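P450 cytochrome, putative (Rippkaea orientalis, PDB 6Y01) probably binds the molybdenum cofactor (Moco) and carries it within the cell, using a Rossmann-type fold. Local coordinates at residues D[72-78]-D[89-95]. Sequence-based numbering, arbitrary orientation.
Sequences LTIGILP and VDIAIVT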
ATOM      1  N   LEU D  72     -13.258 -20.101  10.703  1.00 25.01           N
ATOM      2  CA  LEU D  72     -11.989 -19.363  10.627  1.00 24.79           C
ATOM      3  C   LEU D  72     -12.261 -17.897  10.298  1.00 23.00           C
ATOM      4  O   LEU D  72     -13.112 -17.597   9.431  1.00 24.12           O
ATOM      5  CB  LEU D  72     -11.141 -19.964   9.533  1.00 26.62           C
ATOM      6  CG  LEU D  72      -9.756 -19.361   9.343  1.00 27.29           C
ATOM      7  CD1 LEU D  72      -8.855 -19.599  10.537  1.00 28.95           C
ATOM      8  CD2 LEU D  72      -9.133 -19.922   8.075  1.00 28.62           C
ATOM      9  N   THR D  73     -11.600 -17.047  11.027  1.00 23.10           N
ATOM     10  CA  THR D  73     -11.701 -15.594  10.846  1.00 22.60           C
ATOM     11  C   THR D  73     -10.357 -14.980  10.486  1.00 23.46           C
ATOM     12  O   THR D  73      -9.349 -15.245  11.094  1.00 23.62           O
ATOM     13  CB  THR D  73     -12.290 -14.924  12.082  1.00 22.99           C
ATOM     14  OG1 THR D  73     -11.424 -15.211  13.183  1.00 25.28           O
ATOM     15  CG2 THR D  73     -13.697 -15.420  12.347  1.00 25.25           C
ATOM     16  N   ILE D  74     -10.395 -14.078   9.487  1.00 22.85           N
ATOM     17  CA  ILE D  74      -9.211 -13.343   9.013  1.00 22.75           C
ATOM     18  C   ILE D  74      -9.489 -11.858   9.248  1.00 20.93           C
ATOM     19  O   ILE D  74     -10.615 -11.394   8.927  1.00 22.73           O
ATOM     20  CB  ILE D  74      -8.991 -13.540   7.509  1.00 25.42           C
ATOM     21  CG1 ILE D  74      -9.068 -14.979   7.036  1.00 28.07           C
ATOM     22  CG2 ILE D  74      -7.664 -12.872   7.106  1.00 26.91           C
ATOM     23  CD1 ILE D  74      -8.072 -15.928   7.667  1.00 27.95           C
ATOM     24  N   GLY D  75      -8.508 -11.173   9.813  1.00 20.22           N
ATOM     25  CA  GLY D  75      -8.642  -9.722   9.972  1.00 21.04           C
ATOM     26  C   GLY D  75      -7.521  -9.022   9.217  1.00 21.35           C
ATOM     27  O   GLY D  75      -6.373  -9.382   9.366  1.00 22.81           O
ATOM     28  N   ILE D  76      -7.894  -8.020   8.419  1.00 20.56           N
ATOM     29  CA  ILE D  76      -6.916  -7.216   7.617  1.00 20.82           C
ATOM     30  C   ILE D  76      -6.764  -5.898   8.360  1.00 20.15           C
ATOM     31  O   ILE D  76      -7.625  -5.034   8.256  1.00 22.42           O
ATOM     32  CB  ILE D  76      -7.384  -7.002   6.185  1.00 21.58           C
ATOM     33  CG1 ILE D  76      -7.817  -8.278   5.499  1.00 23.80           C
ATOM     34  CG2 ILE D  76      -6.300  -6.296   5.425  1.00 22.65           C
ATOM     35  CD1 ILE D  76      -6.762  -9.333   5.433  1.00 24.73           C
ATOM     36  N   LEU D  77      -5.695  -5.791   9.137  1.00 20.37           N
ATOM     37  CA  LEU D  77      -5.552  -4.705  10.099  1.00 20.11           C
ATOM     38  C   LEU D  77      -4.880  -3.521   9.440  1.00 20.44           C
ATOM     39  O   LEU D  77      -3.872  -3.682   8.729  1.00 21.09           O
ATOM     40  CB  LEU D  77      -4.716  -5.159  11.299  1.00 21.72           C
ATOM     41  CG  LEU D  77      -5.280  -6.368  12.088  1.00 25.38           C
ATOM     42  CD1 LEU D  77      -4.364  -6.637  13.197  1.00 27.03           C
ATOM     43  CD2 LEU D  77      -6.637  -6.091  12.569  1.00 32.57           C
ATOM     44  N   PRO D  78      -5.361  -2.312   9.748  1.00 20.79           N
ATOM     45  CA  PRO D  78      -4.743  -1.100   9.189  1.00 21.04           C
ATOM     46  C   PRO D  78      -3.474  -0.659   9.907  1.00 21.76           C
ATOM     47  O   PRO D  78      -2.662   0.064   9.357  1.00 22.96           O
ATOM     48  CB  PRO D  78      -5.867  -0.063   9.349  1.00 22.93           C
ATOM     49  CG  PRO D  78      -6.626  -0.518  10.588  1.00 23.68           C
ATOM     50  CD  PRO D  78      -6.584  -2.021  10.495  1.00 22.89           C
ATOM     51  N   VAL D  89     -10.471 -12.865  16.172  1.00 23.68           N
ATOM     52  CA  VAL D  89      -9.739 -12.911  14.889  1.00 24.39           C
ATOM     53  C   VAL D  89      -8.689 -13.990  14.984  1.00 24.24           C
ATOM     54  O   VAL D  89      -7.768 -13.859  15.830  1.00 26.88           O
ATOM     55  CB  VAL D  89      -9.059 -11.564  14.596  1.00 25.75           C
ATOM     56  CG1 VAL D  89      -8.114 -11.685  13.352  1.00 26.33           C
ATOM     57  CG2 VAL D  89     -10.099 -10.449  14.462  1.00 28.55           C
ATOM     58  N   ASP D  90      -8.755 -15.011  14.148  1.00 22.89           N
ATOM     59  CA  ASP D  90      -7.765 -16.133  14.195  1.00 24.43           C
ATOM     60  C   ASP D  90      -6.449 -15.757  13.494  1.00 24.97           C
ATOM     61  O   ASP D  90      -5.369 -16.101  13.983  1.00 26.58           O
ATOM     62  CB  ASP D  90      -8.309 -17.366  13.492  1.00 25.08           C
ATOM     63  CG  ASP D  90      -9.509 -17.971  14.174  1.00 28.74           C
ATOM     64  OD1 ASP D  90      -9.536 -17.982  15.432  1.00 31.34           O
ATOM     65  OD2 ASP D  90     -10.468 -18.370  13.474  1.00 29.21           O
ATOM     66  N   ILE D  91      -6.566 -15.060  12.347  1.00 23.84           N
ATOM     67  CA  ILE D  91      -5.399 -14.727  11.513  1.00 23.37           C
ATOM     68  C   ILE D  91      -5.367 -13.210  11.327  1.00 21.12           C
ATOM     69  O   ILE D  91      -6.272 -12.670  10.716  1.00 24.06           O
ATOM     70  CB  ILE D  91      -5.485 -15.430  10.138  1.00 24.54           C
ATOM     71  CG1 ILE D  91      -5.598 -16.955  10.266  1.00 25.96           C
ATOM     72  CG2 ILE D  91      -4.305 -14.994   9.234  1.00 25.41           C
ATOM     73  CD1 ILE D  91      -4.415 -17.591  10.899  1.00 29.24           C
ATOM     74  N   ALA D  92      -4.405 -12.581  11.939  1.00 21.75           N
ATOM     75  CA  ALA D  92      -4.216 -11.122  11.878  1.00 21.88           C
ATOM     76  C   ALA D  92      -3.201 -10.795  10.787  1.00 22.57           C
ATOM     77  O   ALA D  92      -1.996 -11.005  10.958  1.00 23.31           O
ATOM     78  CB  ALA D  92      -3.763 -10.613  13.218  1.00 24.51           C
ATOM     79  N   ILE D  93      -3.716 -10.238   9.683  1.00 21.34           N
ATOM     80  CA  ILE D  93      -2.838  -9.738   8.609  1.00 21.34           C
ATOM     81  C   ILE D  93      -2.574  -8.276   8.939  1.00 20.71           C
ATOM     82  O   ILE D  93      -3.499  -7.472   8.924  1.00 23.27           O
ATOM     83  CB  ILE D  93      -3.506  -9.904   7.243  1.00 22.10           C
ATOM     84  CG1 ILE D  93      -3.935 -11.332   6.976  1.00 23.19           C
ATOM     85  CG2 ILE D  93      -2.616  -9.347   6.116  1.00 22.92           C
ATOM     86  CD1 ILE D  93      -2.830 -12.330   7.008  1.00 23.93           C
ATOM     87  N   VAL D  94      -1.334  -7.975   9.258  1.00 19.91           N
ATOM     88  CA  VAL D  94      -0.947  -6.646   9.767  1.00 20.32           C
ATOM     89  C   VAL D  94      -0.396  -5.861   8.554  1.00 20.23           C
ATOM     90  O   VAL D  94       0.597  -6.275   8.012  1.00 20.90           O
ATOM     91  CB  VAL D  94       0.111  -6.735  10.859  1.00 20.73           C
ATOM     92  CG1 VAL D  94       0.506  -5.370  11.379  1.00 22.59           C
ATOM     93  CG2 VAL D  94      -0.407  -7.650  12.000  1.00 22.29           C
ATOM     94  N   THR D  95      -1.118  -4.817   8.147  1.00 20.11           N
ATOM     95  CA  THR D  95      -0.744  -4.175   6.860  1.00 21.02           C
ATOM     96  C   THR D  95       0.110  -2.937   7.061  1.00 20.27           C
ATOM     97  O   THR D  95       0.858  -2.634   6.128  1.00 22.27           O
ATOM     98  CB  THR D  95      -1.964  -3.849   6.008  1.00 21.82           C
ATOM     99  OG1 THR D  95      -2.662  -2.730   6.502  1.00 21.19           O
ATOM    100  CG2 THR D  95      -2.846  -5.055   5.791  1.00 22.39           C
TER
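Four isoleucines, Ile74, Ile76, Ile91 and Ile93, share one face of this parallel strand pair, all m at both chi1 and chi2. Beta-branching suits the extended backbone, and the shared rotamer swings CD1 of Ile74 and Ile76 across: Ile74 CD1 lies 3.6 Å from Ile91 CB, Ile76 CD1 3.8 Å from Ile93 CB. On the other face Gly75, lacking a side chain, leaves room for Val89 CG1, 3.6 Å from Gly75 N, while Leu77 (m, t) extends CD1 to 4.0 Å from the small Ala92 CB. Strand 91-94 forms the edge, within this chain, of the parallel Rossmann-type sheet, and Ile91, Ile93 and Val94 also pack against a second subunit. The short carboxylate of Asp90 (m) stands in for a backbone acceptor: OD2 accepts a hydrogen bond from Thr73 N (3.0 Å) and salt-bridges Lys67. Thr73 OG1 (p) accepts one from Asp90 N (2.8 Å) and is hydrogen-bonded to Ala88 O. Thr95 (p) adds a hydroxyl donor: OG1 bonds Leu77 O (2.7 Å), which also accepts from Thr95 N.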